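Local structure of PHOX (Pseudomonas fluorescens, 4A9V) at residues G70-F74 against W186-L190; E273-A278 against P386-V391; Q397-T403 against G427-R433. The protein hydrolyses phosphate monoesters as an alkaline phosphatase of the PhoX family, a beta-propeller enzyme whose iron-calcium cofactor catalyses phosphotransfer. Where two conformers were deposited one is given. Numbering follows the deposited sequence.

Interaction 1. Residues G70-F74 against W186-L190; sequences GMSLF and WGTYL
A buried side-chain contact joins two sheets of the beta-propeller: strand 68-76, outermost in its sheet, faces residues 187-189, a turn and the first residue of strand 189-193, in a neighbouring sheet. G70-F74 is extended (phi -63 to -161°, psi 119 to 153°). It runs nearly opposite to G187-Y189, with end-to-end directions 165° apart. CA of S72 lies 7.4 Å from CA of Y189, and CA of F74 7.5 Å from CA of G187, too wide for backbone pairing; 235 Å² is buried. G187 turns at phi/psi 80/28, a positive phi favouring glycine. Y189 (chi1 t) lies along the gap, its OH 3.2 Å from G70 O and 3.6 Å from M71 CA, while its CE1 is 3.6 Å from S72 OG. F74 (chi1 m) brings CZ to 3.8 Å from Y189 CB and, edge-on, 3.5 Å from T188 O. The segments share no hydrogen bond: Y189 OH bonds N88 and S72 OG bonds N181, so the contact rests on van der Waals packing between residues whose polar ends neighbouring strands satisfy.

Interaction 2. Residues E273-A278 against P386-V391; sequences ENAALA and PEWIVV. With CA (calcium ion), chain Q; CA (calcium ion), chain R; FEO (mu-oxo-diiron), chain S.
Two carboxylates and one asparagine define this buried contact at the iron-calcium cofactor. Strand 386-391 is extended except at E387 (phi/psi -114/-120); E273 (-88/-74) and N274 (-134/-178) lead toward strand 276-278. The strand axes approach to 6.3 Å, roughly parallel at 22°. CA-CA distances are 5.4 Å (E273-E387), 5.5 Å (N274-W388) and 5.5 Å (A276-V390). The side-chain amide of N274 (chi1 91°) replaces a backbone ladder: I389 N donates to N274 OD1 (2.9 Å, 156°), and N274 ND2 donates to I389 O (2.9 Å, 171°). Water 1 accepts from N274 N (3.0 Å) and lies 2.7 Å from both N274 OD1 and E387 O, with more acceptors in reach than protons. E273 OE1 and E387 OE2, 3.0 Å apart, are not hydrogen-bonded; metals satisfy them. E273 (chi1 t) binds FE2 of FEO through OE1 (2.0 Å) and the calcium of chain Q through OE2 (2.3 Å). E387 (chi1 m) binds FE2 through OE2 (2.2 Å), which also meets the calcium of chain Q (2.8 Å), and chelates the calcium of chain R through OE1 and OE2 (each 2.5 Å). W388 NE1 donates to water 2 (2.9 Å), itself a ligand of the chain Q calcium (2.5 Å). A276 CB packs 3.8 Å from I389 CG2. E273 and E387 thus reach into the central metal cluster, where E194 and D292 also bind iron and D479 and D494 calcium. The two strands are probably the inner strands of adjacent beta-propeller blades, facing each other beside this cluster; strands 284-290 and 398-402 follow outward, and W388 also packs on strand 178-183.

Interaction 3. Residues Q397-T403 against G427-R433; sequences QVYCTLT and GQILRWR
R431 makes the side-chain hydrogen bond of this contact, NH1 donating to Y399 OH (3.0 Å, 158°), while its NE forms a salt bridge with D447. Six backbone hydrogen bonds then tie the strands in reciprocal pairs: V398 N to W432 O (2.9 Å) and W432 N to V398 O (2.8 Å); C400 N to L430 O (2.8 Å) and L430 N to C400 O (2.9 Å); L402 N to Q428 O and Q428 N to L402 O (both 2.9 Å). Y399-R431 and T401-I429 are the intervening non-hydrogen-bonded pairs (CA-CA 4.4 and 4.5 Å). In this regular antiparallel ladder the strands run at 155° with axes 4.6 Å apart; they are the two middle strands of a four-stranded antiparallel blade (386-391, 398-402, 428-434, 443-451) of the propeller, joined by a long loop. At its end G427 (phi/psi 89/-179) sets CA 3.1 Å from T403 O, a CA-H...O contact where a CB would clash. On the face bearing V398, C400, L402, Q428, L430 and W432, the W432 indole (chi1 p) folds back under V398, whose CB sits 3.6 Å from the five-membered ring centroid (CH-pi); C400 CB is 3.8 Å from W432 CZ3. L402 CD1 packs 4.0 Å from L430 CB. On the opposite face, R431 CG lies over the Y399 ring, and T401 CG2 is 4.1 Å from I429 CG1.

Strand 386-391 of interaction 2 and strand 398-402 of interaction 3 are neighbours in one blade, the contacts' centres 10 Å apart: V390 O to Y399 N and E387 N to T401 O, each 2.9 Å, are probable hydrogen bonds, and I389 CG2 packs 3.4 Å from V398 CG1. T403 CB also approaches E387 OE1 at 3.1 Å, so the residue just after strand 398-402 borders the metal site, its side chain about 4 Å from a bound calcium. Interaction 1 also touches interaction 2, G70 CA being 4.1 Å from W388 CH2 and L190 CD1 3.9 Å from L277 CD2; the two contacts' centres are 13 Å apart. Interactions 1 and 3 do not touch, their nearest atoms being about 12 Å apart.

Interaction 1. Residues G70-F74 against W186-L190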
loop_
_atom_site.group_PDB
_atom_site.type_symbol
_atom_site.label_atom_id
_atom_site.label_comp_id
_atom_site.label_asym_id
_atom_site.label_seq_id
_atom_site.Cartn_x
_atom_site.Cartn_y
_atom_site.Cartn_z
ATOM N N GLY A 70 -0.784 4.811 1.877
ATOM C CA GLY A 70 -2.189 4.578 1.546
ATOM C C GLY A 70 -3.130 5.290 2.505
ATOM O O GLY A 70 -2.803 5.495 3.673
ATOM N N MET A 71 -4.320 5.626 2.012
ATOM C CA MET A 71 -5.293 6.369 2.801
ATOM C C MET A 71 -6.683 6.213 2.221
ATOM O O MET A 71 -6.873 6.035 1.013
ATOM C CB MET A 71 -4.925 7.849 2.865
ATOM C CG MET A 71 -4.821 8.522 1.516
ATOM S SD MET A 71 -4.255 10.230 1.706
ATOM C CE MET A 71 -4.144 10.720 -0.006
ATOM N N SER A 72 -7.664 6.344 3.098
ATOM C CA SER A 72 -9.064 6.373 2.701
ATOM C C SER A 72 -9.772 7.548 3.362
ATOM O O SER A 72 -9.460 7.929 4.499
ATOM C CB SER A 72 -9.775 5.080 3.118
ATOM O OG SER A 72 -9.313 3.950 2.403
ATOM N N LEU A 73 -10.817 8.018 2.687
ATOM C CA LEU A 73 -11.710 9.034 3.209
ATOM C C LEU A 73 -13.076 8.406 3.501
ATOM O O LEU A 73 -13.623 7.661 2.679
ATOM C CB LEU A 73 -11.834 10.186 2.202
ATOM C CG LEU A 73 -12.730 11.348 2.624
ATOM C CD1 LEU A 73 -12.233 12.658 2.038
ATOM C CD2 LEU A 73 -14.182 11.124 2.233
ATOM N N PHE A 74 -13.611 8.730 4.675
ATOM C CA PHE A 74 -14.906 8.255 5.137
ATOM C C PHE A 74 -15.844 9.443 5.279
ATOM O O PHE A 74 -15.605 10.346 6.070
ATOM C CB PHE A 74 -14.758 7.567 6.500
ATOM C CG PHE A 74 -13.944 6.302 6.455
ATOM C CD1 PHE A 74 -12.559 6.342 6.477
ATOM C CD2 PHE A 74 -14.569 5.067 6.365
ATOM C CE1 PHE A 74 -11.816 5.178 6.392
ATOM C CE2 PHE A 74 -13.828 3.899 6.275
ATOM C CZ PHE A 74 -12.451 3.958 6.288
ATOM N N TRP A 186 -18.669 -1.616 5.704
ATOM C CA TRP A 186 -19.205 -1.500 7.062
ATOM C C TRP A 186 -18.440 -0.494 7.889
ATOM O O TRP A 186 -18.536 -0.491 9.116
ATOM C CB TRP A 186 -19.257 -2.866 7.758
ATOM C CG TRP A 186 -17.962 -3.639 7.741
ATOM C CD1 TRP A 186 -16.993 -3.693 8.738
ATOM C CD2 TRP A 186 -17.489 -4.544 6.689
ATOM N NE1 TRP A 186 -15.956 -4.506 8.358
ATOM C CE2 TRP A 186 -16.200 -5.055 7.138
ATOM C CE3 TRP A 186 -17.990 -4.965 5.470
ATOM C CZ2 TRP A 186 -15.420 -5.873 6.336
ATOM C CZ3 TRP A 186 -17.211 -5.812 4.686
ATOM C CH2 TRP A 186 -15.963 -6.263 5.114
ATOM N N GLY A 187 -17.822 0.476 7.221
ATOM C CA GLY A 187 -17.348 1.685 7.890
ATOM C C GLY A 187 -16.030 1.532 8.622
ATOM O O GLY A 187 -15.744 2.285 9.547
ATOM N N THR A 188 -15.187 0.615 8.156
ATOM C CA THR A 188 -13.878 0.437 8.750
ATOM C C THR A 188 -12.753 0.544 7.724
ATOM O O THR A 188 -12.972 0.542 6.508
ATOM C CB THR A 188 -13.763 -0.888 9.518
ATOM O OG1 THR A 188 -13.852 -1.977 8.596
ATOM C CG2 THR A 188 -14.842 -1.002 10.600
ATOM N N TYR A 189 -11.550 0.713 8.262
ATOM C CA TYR A 189 -10.345 0.930 7.483
ATOM C C TYR A 189 -9.439 -0.288 7.634
ATOM O O TYR A 189 -9.259 -0.795 8.746
ATOM C CB TYR A 189 -9.623 2.166 8.030
ATOM C CG TYR A 189 -8.361 2.538 7.287
ATOM C CD1 TYR A 189 -8.427 2.997 5.988
ATOM C CD2 TYR A 189 -7.117 2.514 7.913
ATOM C CE1 TYR A 189 -7.289 3.380 5.304
ATOM C CE2 TYR A 189 -5.968 2.899 7.235
ATOM C CZ TYR A 189 -6.069 3.355 5.938
ATOM O OH TYR A 189 -4.966 3.770 5.229
ATOM N N LEU A 190 -8.860 -0.743 6.527
ATOM C CA LEU A 190 -7.838 -1.780 6.567
ATOM C C LEU A 190 -6.483 -1.168 6.261
ATOM O O LEU A 190 -6.331 -0.419 5.287
ATOM C CB LEU A 190 -8.148 -2.880 5.544
ATOM C CG LEU A 190 -9.529 -3.538 5.654
ATOM C CD1 LEU A 190 -9.690 -4.635 4.611
ATOM C CD2 LEU A 190 -9.808 -4.073 7.051
#

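Interaction 2. Residues E273-A278 against P386-V391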
loop_
_atom_site.group_PDB
_atom_site.type_symbol
_atom_site.label_atom_id
_atom_site.label_comp_id
_atom_site.label_asym_id
_atom_site.label_seq_id
_atom_site.Cartn_x
_atom_site.Cartn_y
_atom_site.Cartn_z
ATOM N N GLU A 273 0.502 -5.157 0.424
ATOM C CA GLU A 273 0.477 -3.803 -0.127
ATOM C C GLU A 273 -0.856 -3.124 0.196
ATOM O O GLU A 273 -0.913 -2.241 1.047
ATOM C CB GLU A 273 0.735 -3.806 -1.625
ATOM C CG GLU A 273 0.817 -2.398 -2.196
ATOM C CD GLU A 273 2.227 -1.848 -2.266
ATOM O OE1 GLU A 273 3.182 -2.657 -2.147
ATOM O OE2 GLU A 273 2.365 -0.615 -2.478
ATOM N N ASN A 274 -1.932 -3.519 -0.485
ATOM C CA ASN A 274 -3.263 -2.983 -0.188
ATOM C C ASN A 274 -4.302 -4.094 -0.107
ATOM O O ASN A 274 -3.986 -5.281 -0.155
ATOM C CB ASN A 274 -3.670 -1.824 -1.140
ATOM C CG ASN A 274 -4.419 -2.284 -2.381
ATOM O OD1 ASN A 274 -4.159 -3.357 -2.931
ATOM N ND2 ASN A 274 -5.262 -1.404 -2.913
ATOM N N ALA A 275 -5.547 -3.688 0.110
ATOM C CA ALA A 275 -6.639 -4.619 0.340
ATOM C C ALA A 275 -7.871 -4.077 -0.381
ATOM O O ALA A 275 -8.459 -3.085 0.031
ATOM C CB ALA A 275 -6.901 -4.758 1.832
ATOM N N ALA A 276 -8.159 -4.648 -1.543
ATOM C CA ALA A 276 -9.185 -4.125 -2.444
ATOM C C ALA A 276 -10.508 -4.831 -2.198
ATOM O O ALA A 276 -10.614 -6.039 -2.398
ATOM C CB ALA A 276 -8.759 -4.312 -3.892
ATOM N N LEU A 277 -11.514 -4.080 -1.761
ATOM C CA LEU A 277 -12.813 -4.656 -1.416
ATOM C C LEU A 277 -13.690 -4.857 -2.644
ATOM O O LEU A 277 -13.826 -3.965 -3.478
ATOM C CB LEU A 277 -13.538 -3.758 -0.412
ATOM C CG LEU A 277 -13.344 -4.103 1.064
ATOM C CD1 LEU A 277 -14.063 -5.386 1.443
ATOM C CD2 LEU A 277 -11.876 -4.165 1.436
ATOM N N ALA A 278 -14.407 -5.973 -2.644
ATOM C CA ALA A 278 -15.474 -6.237 -3.590
ATOM C C ALA A 278 -16.517 -7.087 -2.870
ATOM O O ALA A 278 -16.398 -7.347 -1.672
ATOM C CB ALA A 278 -14.922 -6.959 -4.820
ATOM N N PRO A 386 3.640 -7.531 -7.172
ATOM C CA PRO A 386 2.303 -6.974 -7.019
ATOM C C PRO A 386 2.270 -5.861 -5.990
ATOM O O PRO A 386 2.716 -6.049 -4.856
ATOM C CB PRO A 386 1.468 -8.170 -6.545
ATOM C CG PRO A 386 2.279 -9.380 -6.847
ATOM C CD PRO A 386 3.705 -8.949 -6.784
ATOM N N GLU A 387 1.754 -4.706 -6.391
ATOM C CA GLU A 387 1.483 -3.642 -5.439
ATOM C C GLU A 387 -0.028 -3.415 -5.371
ATOM O O GLU A 387 -0.744 -4.330 -4.971
ATOM C CB GLU A 387 2.361 -2.412 -5.692
ATOM C CG GLU A 387 3.820 -2.712 -5.348
ATOM C CD GLU A 387 4.685 -1.474 -5.170
ATOM O OE1 GLU A 387 5.111 -0.913 -6.201
ATOM O OE2 GLU A 387 4.979 -1.073 -4.012
ATOM N N TRP A 388 -0.538 -2.233 -5.693
ATOM C CA TRP A 388 -1.948 -1.965 -5.407
ATOM C C TRP A 388 -2.887 -2.687 -6.348
ATOM O O TRP A 388 -2.627 -2.824 -7.546
ATOM C CB TRP A 388 -2.252 -0.477 -5.494
ATOM C CG TRP A 388 -1.637 0.350 -4.406
ATOM C CD1 TRP A 388 -0.317 0.364 -3.981
ATOM C CD2 TRP A 388 -2.254 1.506 -3.775
ATOM N NE1 TRP A 388 -0.098 1.410 -3.126
ATOM C CE2 TRP A 388 -1.212 2.161 -3.005
ATOM C CE3 TRP A 388 -3.505 2.101 -3.856
ATOM C CZ2 TRP A 388 -1.443 3.337 -2.311
ATOM C CZ3 TRP A 388 -3.714 3.303 -3.175
ATOM C CH2 TRP A 388 -2.704 3.904 -2.428
ATOM N N ILE A 389 -4.058 -3.023 -5.808
ATOM C CA ILE A 389 -5.172 -3.587 -6.561
ATOM C C ILE A 389 -6.390 -2.688 -6.383
ATOM O O ILE A 389 -6.653 -2.196 -5.274
ATOM C CB ILE A 389 -5.479 -5.019 -6.068
ATOM C CG1 ILE A 389 -4.249 -5.908 -6.266
ATOM C CG2 ILE A 389 -6.682 -5.592 -6.805
ATOM C CD1 ILE A 389 -4.350 -7.278 -5.627
ATOM N N VAL A 390 -7.147 -2.490 -7.465
ATOM C CA VAL A 390 -8.415 -1.771 -7.379
ATOM C C VAL A 390 -9.465 -2.503 -8.206
ATOM O O VAL A 390 -9.144 -3.240 -9.140
ATOM C CB VAL A 390 -8.304 -0.299 -7.864
ATOM C CG1 VAL A 390 -7.443 0.516 -6.912
ATOM C CG2 VAL A 390 -7.788 -0.230 -9.296
ATOM N N VAL A 391 -10.717 -2.252 -7.870
ATOM C CA VAL A 391 -11.860 -2.860 -8.528
ATOM C C VAL A 391 -12.692 -1.734 -9.151
ATOM O O VAL A 391 -13.100 -0.802 -8.456
ATOM C CB VAL A 391 -12.715 -3.640 -7.500
ATOM C CG1 VAL A 391 -13.935 -4.241 -8.176
ATOM C CG2 VAL A 391 -11.886 -4.726 -6.823
HETATM CA CA CA Q . 3.847 1.145 -2.708
HETATM CA CA CA R . 6.720 0.555 -4.909
HETATM FE FE1 FEO S . 5.065 0.064 0.571
HETATM FE FE2 FEO S . 5.123 -2.129 -2.122
HETATM O O FEO S . 5.193 -0.371 -1.328
HETATM O O HOH W 1 -2.253 -5.261 -2.870
HETATM O O HOH W 2 1.976 1.936 -1.228
HETATM O O HOH W 3 4.733 2.063 -0.178
HETATM O O HOH W 4 3.630 3.604 -3.032
HETATM O O HOH W 5 6.385 1.828 -2.687
HETATM O O HOH W 6 8.146 -0.111 -3.104
#

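Interaction 3. Residues Q397-T403 against G427-R433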
loop_
_atom_site.group_PDB
_atom_site.type_symbol
_atom_site.label_atom_id
_atom_site.label_comp_id
_atom_site.label_asym_id
_atom_site.label_seq_id
_atom_site.Cartn_x
_atom_site.Cartn_y
_atom_site.Cartn_z
ATOM N N GLN A 397 -14.109 -4.955 -12.975
ATOM C CA GLN A 397 -12.823 -5.490 -13.406
ATOM C C GLN A 397 -11.710 -5.040 -12.470
ATOM O O GLN A 397 -11.774 -3.959 -11.870
ATOM C CB GLN A 397 -12.519 -5.092 -14.852
ATOM C CG GLN A 397 -13.445 -5.753 -15.868
ATOM C CD GLN A 397 -12.896 -5.731 -17.282
ATOM O OE1 GLN A 397 -12.020 -6.517 -17.631
ATOM N NE2 GLN A 397 -13.325 -4.750 -18.062
ATOM N N VAL A 398 -10.733 -5.916 -12.285
ATOM C CA VAL A 398 -9.765 -5.754 -11.216
ATOM C C VAL A 398 -8.408 -5.440 -11.857
ATOM O O VAL A 398 -8.037 -6.049 -12.859
ATOM C CB VAL A 398 -9.674 -7.052 -10.381
ATOM C CG1 VAL A 398 -8.802 -6.844 -9.162
ATOM C CG2 VAL A 398 -11.067 -7.508 -9.970
ATOM N N TYR A 399 -7.686 -4.478 -11.280
ATOM C CA TYR A 399 -6.418 -3.992 -11.824
ATOM C C TYR A 399 -5.360 -4.085 -10.738
ATOM O O TYR A 399 -5.630 -3.762 -9.578
ATOM C CB TYR A 399 -6.550 -2.530 -12.264
ATOM C CG TYR A 399 -7.550 -2.303 -13.373
ATOM C CD1 TYR A 399 -8.917 -2.402 -13.139
ATOM C CD2 TYR A 399 -7.132 -1.963 -14.649
ATOM C CE1 TYR A 399 -9.831 -2.263 -14.166
ATOM C CE2 TYR A 399 -8.038 -1.784 -15.672
ATOM C CZ TYR A 399 -9.386 -1.937 -15.435
ATOM O OH TYR A 399 -10.260 -1.817 -16.484
ATOM N N CYS A 400 -4.161 -4.529 -11.108
ATOM C CA CYS A 400 -3.074 -4.740 -10.166
ATOM C C CYS A 400 -1.781 -4.259 -10.813
ATOM O O CYS A 400 -1.432 -4.693 -11.913
ATOM C CB CYS A 400 -2.949 -6.239 -9.862
ATOM S SG CYS A 400 -1.660 -6.679 -8.676
ATOM N N THR A 401 -1.043 -3.400 -10.120
ATOM C CA THR A 401 0.277 -3.041 -10.609
ATOM C C THR A 401 1.276 -4.156 -10.310
ATOM O O THR A 401 1.217 -4.814 -9.263
ATOM C CB THR A 401 0.761 -1.715 -10.007
ATOM O OG1 THR A 401 0.680 -1.793 -8.584
ATOM C CG2 THR A 401 -0.068 -0.551 -10.514
ATOM N N LEU A 402 2.154 -4.388 -11.274
ATOM C CA LEU A 402 3.292 -5.277 -11.126
ATOM C C LEU A 402 4.505 -4.394 -11.383
ATOM O O LEU A 402 4.781 -4.011 -12.530
ATOM C CB LEU A 402 3.193 -6.411 -12.154
ATOM C CG LEU A 402 1.951 -7.311 -12.059
ATOM C CD1 LEU A 402 1.919 -8.298 -13.218
ATOM C CD2 LEU A 402 1.959 -8.051 -10.728
ATOM N N THR A 403 5.078 -3.870 -10.305
ATOM C CA THR A 403 5.776 -2.605 -10.412
ATOM C C THR A 403 7.081 -2.720 -11.214
ATOM O O THR A 403 7.436 -1.810 -11.958
ATOM C CB THR A 403 5.973 -1.949 -9.027
ATOM O OG1 THR A 403 6.304 -0.571 -9.217
ATOM C CG2 THR A 403 7.058 -2.612 -8.203
ATOM N N GLY A 427 7.827 -2.330 -15.331
ATOM C CA GLY A 427 6.542 -2.766 -14.795
ATOM C C GLY A 427 5.401 -2.792 -15.796
ATOM O O GLY A 427 5.561 -2.508 -16.989
ATOM N N GLN A 428 4.234 -3.161 -15.287
ATOM C CA GLN A 428 3.057 -3.364 -16.109
ATOM C C GLN A 428 1.830 -3.367 -15.193
ATOM O O GLN A 428 1.965 -3.445 -13.966
ATOM C CB GLN A 428 3.161 -4.675 -16.922
ATOM C CG GLN A 428 3.244 -5.958 -16.095
ATOM C CD GLN A 428 4.670 -6.438 -15.862
ATOM O OE1 GLN A 428 5.633 -5.700 -16.057
ATOM N NE2 GLN A 428 4.803 -7.660 -15.362
ATOM N N ILE A 429 0.659 -3.153 -15.788
ATOM C CA ILE A 429 -0.600 -3.222 -15.048
ATOM C C ILE A 429 -1.429 -4.380 -15.586
ATOM O O ILE A 429 -1.746 -4.450 -16.787
ATOM C CB ILE A 429 -1.408 -1.911 -15.105
ATOM C CG1 ILE A 429 -0.550 -0.753 -14.591
ATOM C CG2 ILE A 429 -2.685 -2.065 -14.291
ATOM C CD1 ILE A 429 -1.237 0.598 -14.631
ATOM N N LEU A 430 -1.741 -5.298 -14.683
ATOM C CA LEU A 430 -2.504 -6.499 -14.944
ATOM C C LEU A 430 -3.982 -6.257 -14.641
ATOM O O LEU A 430 -4.313 -5.603 -13.655
ATOM C CB LEU A 430 -1.951 -7.596 -14.035
ATOM C CG LEU A 430 -2.718 -8.903 -13.894
ATOM C CD1 LEU A 430 -2.768 -9.667 -15.205
ATOM C CD2 LEU A 430 -2.068 -9.738 -12.808
ATOM N N ARG A 431 -4.862 -6.735 -15.517
ATOM C CA ARG A 431 -6.301 -6.666 -15.315
ATOM C C ARG A 431 -6.872 -8.070 -15.334
ATOM O O ARG A 431 -6.448 -8.899 -16.140
ATOM C CB ARG A 431 -6.941 -5.817 -16.423
ATOM C CG ARG A 431 -8.455 -5.884 -16.479
ATOM C CD ARG A 431 -9.050 -4.777 -17.333
ATOM N NE ARG A 431 -8.545 -4.806 -18.699
ATOM C CZ ARG A 431 -8.703 -3.818 -19.575
ATOM N NH1 ARG A 431 -9.401 -2.739 -19.248
ATOM N NH2 ARG A 431 -8.141 -3.905 -20.771
ATOM N N TRP A 432 -7.895 -8.320 -14.519
ATOM C CA TRP A 432 -8.701 -9.519 -14.698
ATOM C C TRP A 432 -10.168 -9.243 -14.563
ATOM O O TRP A 432 -10.605 -8.289 -13.912
ATOM C CB TRP A 432 -8.272 -10.689 -13.797
ATOM C CG TRP A 432 -8.341 -10.443 -12.311
ATOM C CD1 TRP A 432 -9.383 -10.730 -11.437
ATOM C CD2 TRP A 432 -7.243 -10.004 -11.459
ATOM N NE1 TRP A 432 -9.008 -10.489 -10.139
ATOM C CE2 TRP A 432 -7.728 -10.052 -10.087
ATOM C CE3 TRP A 432 -5.941 -9.625 -11.694
ATOM C CZ2 TRP A 432 -6.915 -9.720 -9.010
ATOM C CZ3 TRP A 432 -5.139 -9.270 -10.613
ATOM C CH2 TRP A 432 -5.623 -9.290 -9.306
ATOM N N ARG A 433 -10.939 -10.093 -15.227
ATOM C CA ARG A 433 -12.394 -10.077 -15.189
ATOM C C ARG A 433 -12.885 -11.415 -14.649
ATOM O O ARG A 433 -12.689 -12.470 -15.263
ATOM C CB ARG A 433 -12.968 -9.837 -16.576
ATOM C CG ARG A 433 -14.483 -9.782 -16.579
ATOM C CD ARG A 433 -15.015 -9.466 -17.955
ATOM N NE ARG A 433 -16.463 -9.350 -17.940
ATOM C CZ ARG A 433 -17.194 -9.017 -18.995
ATOM N NH1 ARG A 433 -16.610 -8.752 -20.154
ATOM N NH2 ARG A 433 -18.503 -8.890 -18.867
#